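Local coordinates for pancreatic lipase related protein 2 (Equus caballus, PDB 1W52), which probably hydrolyses the acyl ester bonds of galactolipids and triacylglycerols, as a secreted lipase of the alpha/beta hydrolase superfamily, at residues H225-N231 against Q325-T331; P279-Y285 against C306-Y312; E2-L8 against L28-E34. All coordinates share one frame. Residues are numbered along the deposited sequence.

Contact 1 (H225-N231 against Q325-T331)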
loop_
_atom_site.group_PDB
_atom_site.type_symbol
_atom_site.label_atom_id
_atom_site.label_comp_id
_atom_site.label_asym_id
_atom_site.label_seq_id
_atom_site.Cartn_x
_atom_site.Cartn_y
_atom_site.Cartn_z
ATOM N N HIS A 225 -9.113 6.806 -7.530
ATOM C CA HIS A 225 -10.234 7.315 -6.749
ATOM C C HIS A 225 -9.753 7.412 -5.313
ATOM O O HIS A 225 -10.168 8.284 -4.550
ATOM C CB HIS A 225 -11.476 6.437 -6.900
ATOM C CG HIS A 225 -11.899 6.309 -8.321
ATOM N ND1 HIS A 225 -11.517 5.234 -9.103
ATOM C CD2 HIS A 225 -12.567 7.155 -9.137
ATOM C CE1 HIS A 225 -11.973 5.398 -10.329
ATOM N NE2 HIS A 225 -12.590 6.565 -10.384
ATOM N N MET A 226 -8.828 6.531 -4.967
ATOM C CA MET A 226 -8.215 6.572 -3.658
ATOM C C MET A 226 -6.687 6.451 -3.744
ATOM O O MET A 226 -6.148 5.596 -4.410
ATOM C CB MET A 226 -8.796 5.432 -2.868
ATOM C CG MET A 226 -10.295 5.314 -2.973
ATOM S SD MET A 226 -10.882 4.558 -1.448
ATOM C CE MET A 226 -11.201 2.972 -1.805
ATOM N N ASP A 227 -5.997 7.344 -3.078
ATOM C CA ASP A 227 -4.558 7.341 -3.047
ATOM C C ASP A 227 -4.233 7.213 -1.588
ATOM O O ASP A 227 -4.550 8.103 -0.826
ATOM C CB ASP A 227 -4.027 8.665 -3.607
ATOM C CG ASP A 227 -4.200 8.760 -5.115
ATOM O OD1 ASP A 227 -3.220 8.366 -5.837
ATOM O OD2 ASP A 227 -5.299 9.167 -5.642
ATOM N N PHE A 228 -3.652 6.081 -1.196
ATOM C CA PHE A 228 -3.203 5.845 0.179
ATOM C C PHE A 228 -1.724 6.217 0.336
ATOM O O PHE A 228 -0.927 5.949 -0.588
ATOM C CB PHE A 228 -3.357 4.384 0.544
ATOM C CG PHE A 228 -4.759 3.880 0.469
ATOM C CD1 PHE A 228 -5.358 3.622 -0.753
ATOM C CD2 PHE A 228 -5.467 3.620 1.616
ATOM C CE1 PHE A 228 -6.625 3.132 -0.826
ATOM C CE2 PHE A 228 -6.755 3.127 1.558
ATOM C CZ PHE A 228 -7.325 2.873 0.335
ATOM N N PHE A 229 -1.362 6.780 1.507
ATOM C CA PHE A 229 0.027 7.158 1.820
ATOM C C PHE A 229 0.613 6.565 3.116
ATOM O O PHE A 229 0.808 7.288 4.093
ATOM C CB PHE A 229 0.104 8.676 1.863
ATOM C CG PHE A 229 -0.151 9.300 0.561
ATOM C CD1 PHE A 229 -1.454 9.523 0.141
ATOM C CD2 PHE A 229 0.903 9.618 -0.280
ATOM C CE1 PHE A 229 -1.693 10.128 -1.134
ATOM C CE2 PHE A 229 0.689 10.164 -1.566
ATOM C CZ PHE A 229 -0.605 10.432 -1.992
ATOM N N PRO A 230 0.895 5.269 3.150
ATOM C CA PRO A 230 1.410 4.632 4.364
ATOM C C PRO A 230 2.672 5.301 4.859
ATOM O O PRO A 230 3.657 5.548 4.134
ATOM C CB PRO A 230 1.769 3.212 3.904
ATOM C CG PRO A 230 1.859 3.291 2.404
ATOM C CD PRO A 230 0.773 4.298 2.067
ATOM N N ASN A 231 2.669 5.607 6.130
ATOM C CA ASN A 231 3.787 6.322 6.693
ATOM C C ASN A 231 4.086 7.581 5.954
ATOM O O ASN A 231 5.267 7.932 5.850
ATOM C CB ASN A 231 4.952 5.409 6.660
ATOM C CG ASN A 231 4.564 4.014 7.135
ATOM O OD1 ASN A 231 4.027 3.881 8.253
ATOM N ND2 ASN A 231 4.819 2.980 6.312
ATOM N N GLN A 325 -9.176 11.093 -3.513
ATOM C CA GLN A 325 -9.482 10.917 -2.105
ATOM C C GLN A 325 -8.224 10.371 -1.476
ATOM O O GLN A 325 -7.733 9.318 -1.892
ATOM C CB GLN A 325 -10.594 9.892 -1.886
ATOM C CG GLN A 325 -11.975 10.236 -2.450
ATOM C CD GLN A 325 -13.023 9.127 -2.216
ATOM O OE1 GLN A 325 -13.260 8.277 -3.103
ATOM N NE2 GLN A 325 -13.649 9.144 -1.033
ATOM N N THR A 326 -7.694 11.075 -0.483
ATOM C CA THR A 326 -6.450 10.634 0.100
ATOM C C THR A 326 -6.647 10.194 1.519
ATOM O O THR A 326 -7.478 10.749 2.257
ATOM C CB THR A 326 -5.374 11.725 0.061
ATOM O OG1 THR A 326 -5.797 12.794 0.871
ATOM C CG2 THR A 326 -5.237 12.398 -1.298
ATOM N N PHE A 327 -5.860 9.177 1.871
ATOM C CA PHE A 327 -5.813 8.597 3.208
ATOM C C PHE A 327 -4.357 8.303 3.711
ATOM O O PHE A 327 -3.428 8.098 2.905
ATOM C CB PHE A 327 -6.624 7.306 3.255
ATOM C CG PHE A 327 -7.926 7.403 2.559
ATOM C CD1 PHE A 327 -7.977 7.521 1.147
ATOM C CD2 PHE A 327 -9.127 7.388 3.292
ATOM C CE1 PHE A 327 -9.186 7.620 0.481
ATOM C CE2 PHE A 327 -10.326 7.487 2.628
ATOM C CZ PHE A 327 -10.343 7.605 1.207
ATOM N N PHE A 328 -4.206 8.273 5.043
ATOM C CA PHE A 328 -2.938 8.106 5.719
ATOM C C PHE A 328 -3.016 7.082 6.779
ATOM O O PHE A 328 -4.036 6.720 7.188
ATOM C CB PHE A 328 -2.492 9.409 6.325
ATOM C CG PHE A 328 -2.217 10.445 5.305
ATOM C CD1 PHE A 328 -3.126 11.460 5.065
ATOM C CD2 PHE A 328 -1.087 10.382 4.526
ATOM C CE1 PHE A 328 -2.888 12.459 4.092
ATOM C CE2 PHE A 328 -0.845 11.372 3.533
ATOM C CZ PHE A 328 -1.755 12.413 3.328
ATOM N N LEU A 329 -1.893 6.580 7.195
ATOM C CA LEU A 329 -1.859 5.528 8.177
ATOM C C LEU A 329 -0.374 5.170 8.457
ATOM O O LEU A 329 0.531 5.717 7.799
ATOM C CB LEU A 329 -2.646 4.332 7.670
ATOM C CG LEU A 329 -2.009 3.668 6.468
ATOM C CD1 LEU A 329 -2.373 2.140 6.393
ATOM C CD2 LEU A 329 -2.337 4.421 5.208
ATOM N N ASN A 330 -0.127 4.262 9.399
ATOM C CA ASN A 330 1.226 3.823 9.652
ATOM C C ASN A 330 1.324 2.297 9.671
ATOM O O ASN A 330 0.610 1.645 10.405
ATOM C CB ASN A 330 1.754 4.419 10.992
ATOM C CG ASN A 330 2.069 5.943 10.924
ATOM O OD1 ASN A 330 1.878 6.681 11.933
ATOM N ND2 ASN A 330 2.540 6.412 9.763
ATOM N N THR A 331 2.241 1.731 8.904
ATOM C CA THR A 331 2.495 0.297 8.957
ATOM C C THR A 331 3.474 -0.116 10.033
ATOM O O THR A 331 4.049 0.693 10.713
ATOM C CB THR A 331 3.071 -0.172 7.630
ATOM O OG1 THR A 331 4.159 0.698 7.272
ATOM C CG2 THR A 331 2.017 -0.063 6.531
#
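Strands 226-230 and 325-329 run parallel, their axes 4.8 Å apart at closest approach and their N-to-C directions 21° apart. The register pairs Met-226 with Gln-325, Asp-227 with Thr-326 and Phe-228 with Phe-327, and the hydrogen bonds step between the strands as parallel pairing requires: Asp-227 N to Gln-325 O (2.9 Å), Phe-327 N to Asp-227 O (3.2 Å), Phe-229 N to Phe-327 O (2.8 Å) and Asn-231 N to Leu-329 O (2.7 Å). Beyond the strands, the Asn-231 side chain bonds both ways with Thr-331, ND2 giving to Thr-331 OG1 (2.6 Å) and OD1 accepting from Thr-331 N (2.9 Å). On the face holding Met-226, Phe-228 and Phe-327, the Phe-228 and Phe-327 rings lie nearly parallel (24°) but slid apart, centroids 5.4 Å apart, while Met-226 SD makes an oblique Met-aromatic contact, 4.8 Å from the Phe-327 centroid. The face of Asp-227 and Phe-229 is tied to the neighbouring strand's end: Asp-227 OD1 bonds His-205 NE2, and Phe-229 stacks on His-205. With strand 201-204 bonded along the other edge of 226-230, this is the late, parallel part of the central sheet of an alpha/beta hydrolase fold.

Contact 2 (P279-Y285 against C306-Y312)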
loop_
_atom_site.group_PDB
_atom_site.type_symbol
_atom_site.label_atom_id
_atom_site.label_comp_id
_atom_site.label_asym_id
_atom_site.label_seq_id
_atom_site.Cartn_x
_atom_site.Cartn_y
_atom_site.Cartn_z
ATOM N N PRO A 279 -6.862 -8.181 6.304
ATOM C CA PRO A 279 -7.629 -6.998 5.874
ATOM C C PRO A 279 -7.650 -5.877 6.908
ATOM O O PRO A 279 -7.526 -4.717 6.558
ATOM C CB PRO A 279 -9.048 -7.547 5.723
ATOM C CG PRO A 279 -8.991 -9.047 6.280
ATOM C CD PRO A 279 -7.573 -9.457 6.103
ATOM N N ASP A 280 -7.816 -6.228 8.185
ATOM C CA ASP A 280 -8.035 -5.226 9.238
ATOM C C ASP A 280 -6.729 -4.587 9.635
ATOM O O ASP A 280 -6.642 -3.887 10.647
ATOM C CB ASP A 280 -8.687 -5.861 10.478
ATOM C CG ASP A 280 -10.073 -6.453 10.175
ATOM O OD1 ASP A 280 -10.986 -5.685 9.716
ATOM O OD2 ASP A 280 -10.322 -7.682 10.359
ATOM N N GLY A 281 -5.707 -4.844 8.831
ATOM C CA GLY A 281 -4.350 -4.604 9.235
ATOM C C GLY A 281 -3.834 -3.243 8.844
ATOM O O GLY A 281 -2.769 -2.810 9.328
ATOM N N PHE A 282 -4.579 -2.580 7.962
ATOM C CA PHE A 282 -4.083 -1.381 7.303
ATOM C C PHE A 282 -5.227 -0.461 7.042
ATOM O O PHE A 282 -5.593 -0.263 5.901
ATOM C CB PHE A 282 -3.412 -1.698 5.965
ATOM C CG PHE A 282 -2.390 -2.808 6.007
ATOM C CD1 PHE A 282 -1.049 -2.534 5.983
ATOM C CD2 PHE A 282 -2.770 -4.145 5.980
ATOM C CE1 PHE A 282 -0.111 -3.581 5.955
ATOM C CE2 PHE A 282 -1.800 -5.199 5.957
ATOM C CZ PHE A 282 -0.496 -4.906 5.963
ATOM N N LEU A 283 -5.800 0.094 8.091
ATOM C CA LEU A 283 -6.927 0.979 7.920
ATOM C C LEU A 283 -6.477 2.379 7.596
ATOM O O LEU A 283 -5.791 2.996 8.365
ATOM C CB LEU A 283 -7.752 1.041 9.191
ATOM C CG LEU A 283 -8.584 -0.171 9.677
ATOM C CD1 LEU A 283 -7.749 -1.348 10.270
ATOM C CD2 LEU A 283 -9.553 0.352 10.714
ATOM N N ALA A 284 -6.878 2.910 6.466
ATOM C CA ALA A 284 -6.501 4.263 6.160
ATOM C C ALA A 284 -7.469 5.275 6.754
ATOM O O ALA A 284 -8.650 5.020 6.927
ATOM C CB ALA A 284 -6.418 4.419 4.676
ATOM N N TYR A 285 -6.958 6.446 7.052
ATOM C CA TYR A 285 -7.762 7.482 7.683
ATOM C C TYR A 285 -7.737 8.643 6.730
ATOM O O TYR A 285 -6.703 8.912 6.145
ATOM C CB TYR A 285 -7.167 7.946 9.027
ATOM C CG TYR A 285 -7.141 6.888 10.110
ATOM C CD1 TYR A 285 -6.367 5.778 9.961
ATOM C CD2 TYR A 285 -7.888 7.001 11.267
ATOM C CE1 TYR A 285 -6.319 4.821 10.875
ATOM C CE2 TYR A 285 -7.840 5.982 12.232
ATOM C CZ TYR A 285 -7.038 4.904 12.001
ATOM O OH TYR A 285 -6.855 3.847 12.858
ATOM N N CYS A 306 -13.159 2.925 8.507
ATOM C CA CYS A 306 -11.986 3.315 7.742
ATOM C C CYS A 306 -11.933 2.346 6.592
ATOM O O CYS A 306 -12.239 1.160 6.788
ATOM C CB CYS A 306 -10.672 3.147 8.540
ATOM S SG CYS A 306 -10.183 4.391 9.787
ATOM N N PRO A 307 -11.518 2.797 5.414
ATOM C CA PRO A 307 -11.331 1.866 4.301
ATOM C C PRO A 307 -10.211 0.926 4.667
ATOM O O PRO A 307 -9.308 1.339 5.388
ATOM C CB PRO A 307 -10.918 2.763 3.149
ATOM C CG PRO A 307 -10.383 3.985 3.804
ATOM C CD PRO A 307 -11.182 4.177 5.047
ATOM N N LYS A 308 -10.253 -0.314 4.207
ATOM C CA LYS A 308 -9.134 -1.195 4.435
ATOM C C LYS A 308 -8.199 -1.013 3.252
ATOM O O LYS A 308 -8.631 -1.182 2.127
ATOM C CB LYS A 308 -9.624 -2.621 4.592
ATOM C CG LYS A 308 -10.517 -2.781 5.855
ATOM C CD LYS A 308 -11.383 -4.049 5.840
ATOM C CE LYS A 308 -12.569 -4.021 6.856
ATOM N NZ LYS A 308 -13.252 -5.382 6.865
ATOM N N MET A 309 -6.946 -0.594 3.492
ATOM C CA MET A 309 -5.985 -0.313 2.411
ATOM C C MET A 309 -5.503 -1.631 1.947
ATOM O O MET A 309 -5.312 -2.533 2.714
ATOM C CB MET A 309 -4.785 0.478 2.908
ATOM C CG MET A 309 -3.732 0.754 1.834
ATOM S SD MET A 309 -2.101 1.442 2.327
ATOM C CE MET A 309 -1.258 -0.043 2.443
ATOM N N GLY A 310 -5.352 -1.804 0.671
ATOM C CA GLY A 310 -5.079 -3.141 0.242
ATOM C C GLY A 310 -6.177 -3.791 -0.549
ATOM O O GLY A 310 -6.983 -3.173 -1.230
ATOM N N HIS A 311 -6.139 -5.104 -0.487
ATOM C CA HIS A 311 -7.079 -5.982 -1.161
ATOM C C HIS A 311 -8.536 -5.619 -0.923
ATOM O O HIS A 311 -9.299 -5.594 -1.881
ATOM C CB HIS A 311 -6.857 -7.394 -0.674
ATOM C CG HIS A 311 -7.254 -8.417 -1.664
ATOM N ND1 HIS A 311 -6.640 -8.529 -2.890
ATOM C CD2 HIS A 311 -8.226 -9.354 -1.633
ATOM C CE1 HIS A 311 -7.198 -9.520 -3.564
ATOM N NE2 HIS A 311 -8.153 -10.044 -2.818
ATOM N N TYR A 312 -8.900 -5.302 0.332
ATOM C CA TYR A 312 -10.319 -5.037 0.669
ATOM C C TYR A 312 -10.739 -3.590 0.614
ATOM O O TYR A 312 -11.737 -3.196 1.222
ATOM C CB TYR A 312 -10.733 -5.704 2.001
ATOM C CG TYR A 312 -10.507 -7.215 1.939
ATOM C CD1 TYR A 312 -9.380 -7.780 2.478
ATOM C CD2 TYR A 312 -11.376 -8.052 1.244
ATOM C CE1 TYR A 312 -9.145 -9.126 2.399
ATOM C CE2 TYR A 312 -11.144 -9.423 1.143
ATOM C CZ TYR A 312 -10.026 -9.963 1.725
ATOM O OH TYR A 312 -9.772 -11.347 1.648
#
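The CA-to-CB bond of Pro-279, just after helix 257-277, points toward 306-312, and Pro-279 CB lies 3.3 Å from Tyr-312 CD1. Asp-280 adds a long salt bridge, its OD1 3.7 Å from Lys-308 NZ. At Phe-282 the backbones join: Met-309 N gives a hydrogen bond to Phe-282 O (2.8 Å, 161°). Phe-282 CB also lies 4.0 Å from Met-309 CB. Leu-283 sits opposite Lys-308, CA to CA 4.7 Å, and its CB meets Cys-306 CB at 3.7 Å. Ala-284 N then bonds Pro-307 O (3.1 Å), so two bonds flank a single bridge and no extended ladder forms. Tyr-285 carries Cys-306 SG over its ring face, 3.7 Å from the centroid and 8° off the normal, a sulfur-aromatic contact; that sulfur is disulfide-bonded to Cys-301. The paired loops join the end of helix 257-277, where the Tyr-312 side chain lies about 4 Å from a bound calcium ion, to the edge of the alpha/beta hydrolase sheet, where 285-286 pairs with 325-329 and Ala-284 and Pro-307 touch Phe-327.

Contact 3 (E2-L8 against L28-E34)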
loop_
_atom_site.group_PDB
_atom_site.type_symbol
_atom_site.label_atom_id
_atom_site.label_comp_id
_atom_site.label_asym_id
_atom_site.label_seq_id
_atom_site.Cartn_x
_atom_site.Cartn_y
_atom_site.Cartn_z
ATOM N N GLU A 2 5.126 5.040 -36.525
ATOM C CA GLU A 2 4.563 3.882 -35.828
ATOM C C GLU A 2 5.034 2.501 -36.305
ATOM O O GLU A 2 5.836 2.420 -37.197
ATOM C CB GLU A 2 3.023 3.970 -35.850
ATOM C CG GLU A 2 2.302 3.792 -37.174
ATOM C CD GLU A 2 0.789 3.859 -36.987
ATOM O OE1 GLU A 2 0.295 4.816 -36.350
ATOM O OE2 GLU A 2 0.089 2.948 -37.457
ATOM N N VAL A 3 4.578 1.432 -35.641
ATOM C CA VAL A 3 4.757 0.031 -36.101
ATOM C C VAL A 3 3.636 -0.857 -35.608
ATOM O O VAL A 3 3.261 -0.745 -34.450
ATOM C CB VAL A 3 6.024 -0.602 -35.581
ATOM C CG1 VAL A 3 7.197 0.136 -36.124
ATOM C CG2 VAL A 3 6.054 -0.628 -34.063
ATOM N N CYS A 4 3.094 -1.739 -36.450
ATOM C CA CYS A 4 1.927 -2.508 -36.015
ATOM C C CYS A 4 2.282 -3.894 -35.662
ATOM O O CYS A 4 3.358 -4.358 -36.011
ATOM C CB CYS A 4 0.846 -2.521 -37.052
ATOM S SG CYS A 4 0.432 -0.836 -37.345
ATOM N N TYR A 5 1.382 -4.555 -34.949
ATOM C CA TYR A 5 1.648 -5.913 -34.539
ATOM C C TYR A 5 0.381 -6.752 -34.468
ATOM O O TYR A 5 -0.748 -6.218 -34.365
ATOM C CB TYR A 5 2.359 -5.943 -33.187
ATOM C CG TYR A 5 3.868 -5.707 -33.192
ATOM C CD1 TYR A 5 4.749 -6.707 -33.576
ATOM C CD2 TYR A 5 4.407 -4.480 -32.755
ATOM C CE1 TYR A 5 6.113 -6.491 -33.543
ATOM C CE2 TYR A 5 5.764 -4.260 -32.723
ATOM C CZ TYR A 5 6.605 -5.269 -33.115
ATOM O OH TYR A 5 7.950 -5.057 -33.067
ATOM N N THR A 6 0.655 -8.070 -34.502
ATOM C CA THR A 6 -0.287 -9.213 -34.585
ATOM C C THR A 6 -1.794 -8.816 -34.522
ATOM O O THR A 6 -2.274 -8.316 -35.565
ATOM C CB THR A 6 0.172 -10.372 -33.578
ATOM O OG1 THR A 6 0.392 -9.837 -32.271
ATOM C CG2 THR A 6 1.560 -10.959 -33.923
ATOM N N PRO A 7 -2.542 -9.060 -33.406
ATOM C CA PRO A 7 -3.869 -8.438 -33.216
ATOM C C PRO A 7 -3.886 -7.203 -32.322
ATOM O O PRO A 7 -4.957 -6.672 -31.996
ATOM C CB PRO A 7 -4.646 -9.548 -32.520
ATOM C CG PRO A 7 -3.625 -10.292 -31.711
ATOM C CD PRO A 7 -2.294 -10.036 -32.318
ATOM N N LEU A 8 -2.704 -6.755 -31.918
ATOM C CA LEU A 8 -2.582 -5.722 -30.900
ATOM C C LEU A 8 -2.659 -4.325 -31.507
ATOM O O LEU A 8 -2.839 -3.336 -30.804
ATOM C CB LEU A 8 -1.271 -5.901 -30.153
ATOM C CG LEU A 8 -0.894 -7.323 -29.763
ATOM C CD1 LEU A 8 0.444 -7.262 -29.034
ATOM C CD2 LEU A 8 -1.952 -7.967 -28.926
ATOM N N LEU A 28 10.283 3.298 -29.872
ATOM C CA LEU A 28 9.112 2.446 -30.042
ATOM C C LEU A 28 9.238 1.094 -29.271
ATOM O O LEU A 28 10.352 0.581 -28.997
ATOM C CB LEU A 28 8.919 2.155 -31.534
ATOM C CG LEU A 28 8.203 3.185 -32.415
ATOM C CD1 LEU A 28 8.323 2.692 -33.831
ATOM C CD2 LEU A 28 6.719 3.388 -32.025
ATOM N N PRO A 29 8.083 0.533 -28.911
ATOM C CA PRO A 29 8.025 -0.754 -28.212
ATOM C C PRO A 29 8.757 -1.799 -28.940
ATOM O O PRO A 29 8.929 -1.675 -30.110
ATOM C CB PRO A 29 6.542 -1.083 -28.220
ATOM C CG PRO A 29 5.894 0.273 -28.193
ATOM C CD PRO A 29 6.752 1.152 -29.065
ATOM N N TRP A 30 9.174 -2.816 -28.223
ATOM C CA TRP A 30 9.737 -4.027 -28.783
ATOM C C TRP A 30 8.622 -4.803 -29.446
ATOM O O TRP A 30 7.530 -4.295 -29.618
ATOM C CB TRP A 30 10.384 -4.873 -27.664
ATOM C CG TRP A 30 11.787 -4.450 -27.331
ATOM C CD1 TRP A 30 12.468 -3.392 -27.861
ATOM C CD2 TRP A 30 12.690 -5.084 -26.431
ATOM N NE1 TRP A 30 13.738 -3.337 -27.350
ATOM C CE2 TRP A 30 13.898 -4.368 -26.469
ATOM C CE3 TRP A 30 12.612 -6.198 -25.605
ATOM C CZ2 TRP A 30 14.997 -4.707 -25.691
ATOM C CZ3 TRP A 30 13.725 -6.539 -24.838
ATOM C CH2 TRP A 30 14.895 -5.792 -24.894
ATOM N N SER A 31 8.900 -6.026 -29.861
ATOM C CA SER A 31 7.888 -6.842 -30.486
ATOM C C SER A 31 7.286 -7.734 -29.410
ATOM O O SER A 31 7.962 -8.030 -28.436
ATOM C CB SER A 31 8.528 -7.701 -31.565
ATOM O OG SER A 31 9.297 -8.741 -30.973
ATOM N N PRO A 32 6.043 -8.183 -29.592
ATOM C CA PRO A 32 5.400 -9.117 -28.656
ATOM C C PRO A 32 6.242 -10.304 -28.330
ATOM O O PRO A 32 6.283 -10.776 -27.179
ATOM C CB PRO A 32 4.171 -9.578 -29.432
ATOM C CG PRO A 32 3.822 -8.364 -30.277
ATOM C CD PRO A 32 5.145 -7.817 -30.708
ATOM N N GLU A 33 6.896 -10.772 -29.379
ATOM C CA GLU A 33 7.768 -11.944 -29.345
ATOM C C GLU A 33 9.005 -11.655 -28.482
ATOM O O GLU A 33 9.386 -12.490 -27.654
ATOM C CB GLU A 33 8.166 -12.340 -30.809
ATOM C CG GLU A 33 7.026 -12.803 -31.761
ATOM C CD GLU A 33 6.364 -11.697 -32.609
ATOM O OE1 GLU A 33 7.053 -10.740 -33.021
ATOM O OE2 GLU A 33 5.139 -11.792 -32.910
ATOM N N GLU A 34 9.587 -10.457 -28.707
ATOM C CA GLU A 34 10.799 -9.908 -28.019
ATOM C C GLU A 34 10.584 -9.680 -26.502
ATOM O O GLU A 34 11.495 -9.943 -25.688
ATOM C CB GLU A 34 11.287 -8.570 -28.677
ATOM C CG GLU A 34 12.042 -8.714 -30.016
ATOM C CD GLU A 34 12.509 -7.397 -30.671
ATOM O OE1 GLU A 34 13.740 -7.214 -30.786
ATOM O OE2 GLU A 34 11.691 -6.567 -31.131
#
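No hydrogen bond crosses between 2-8 and 28-34, and the backbones stay well apart, Tyr-5 CA lying 7.5 Å from Ser-31 CA, so side chains carry the contact. Tyr-5 and Pro-32 dominate it, with 78 and 66 Å² covered; the contact is of CH-pi kind, Pro-32 CD lying over the Tyr-5 ring face. Apolar contacts extend it, with Leu-8 CD1 3.8 Å from Pro-32 CG on one hand and Val-3 CG1 3.6 Å from Leu-28 CD1 on the other. Within 28-34 the polar bonds cap the helix. Ser-31, at the N-cap of helix 32-35, accepts from Glu-34 N at its OG (2.9 Å), while Ser-31 N gives a weak hydrogen bond to Glu-34 OE2 (3.1 Å), a capping box. Outside both segments, Thr-6 OG1 bonds Arg-56, which the Pro-32 side chain also touches. The disulfide between Cys-4 and Cys-10 links strand 3-5 to its antiparallel partner 9-11. Far from the catalytic and calcium sites, this contact lays the N-terminal two-stranded hairpin against the capped start of a short helix, beside helix 116-141, at the periphery of the lipase domain.

Contacts 1 and 2 share one part of the fold, their centres about 9 Å apart: Phe-328 N probably bonds Tyr-285 O (2.8 Å), and Ala-284 CB packs 3.3 Å from Phe-228 CD2 and 3.2 Å from Phe-327 CB. Contact 1 is buried in the core and built on a ladder of backbone hydrogen bonds; contact 2, partly buried at the sheet's edge, has two such bonds plus a disulfide sulfur and a long salt bridge at the exposed side. Contact 3 lies far off, its centre about 37 Å from that of contact 1 and about 39 Å from that of contact 2. It is partly buried at the periphery, four of its eleven touching residues exposed, and buries 370 Å² against 662 and 560 Å².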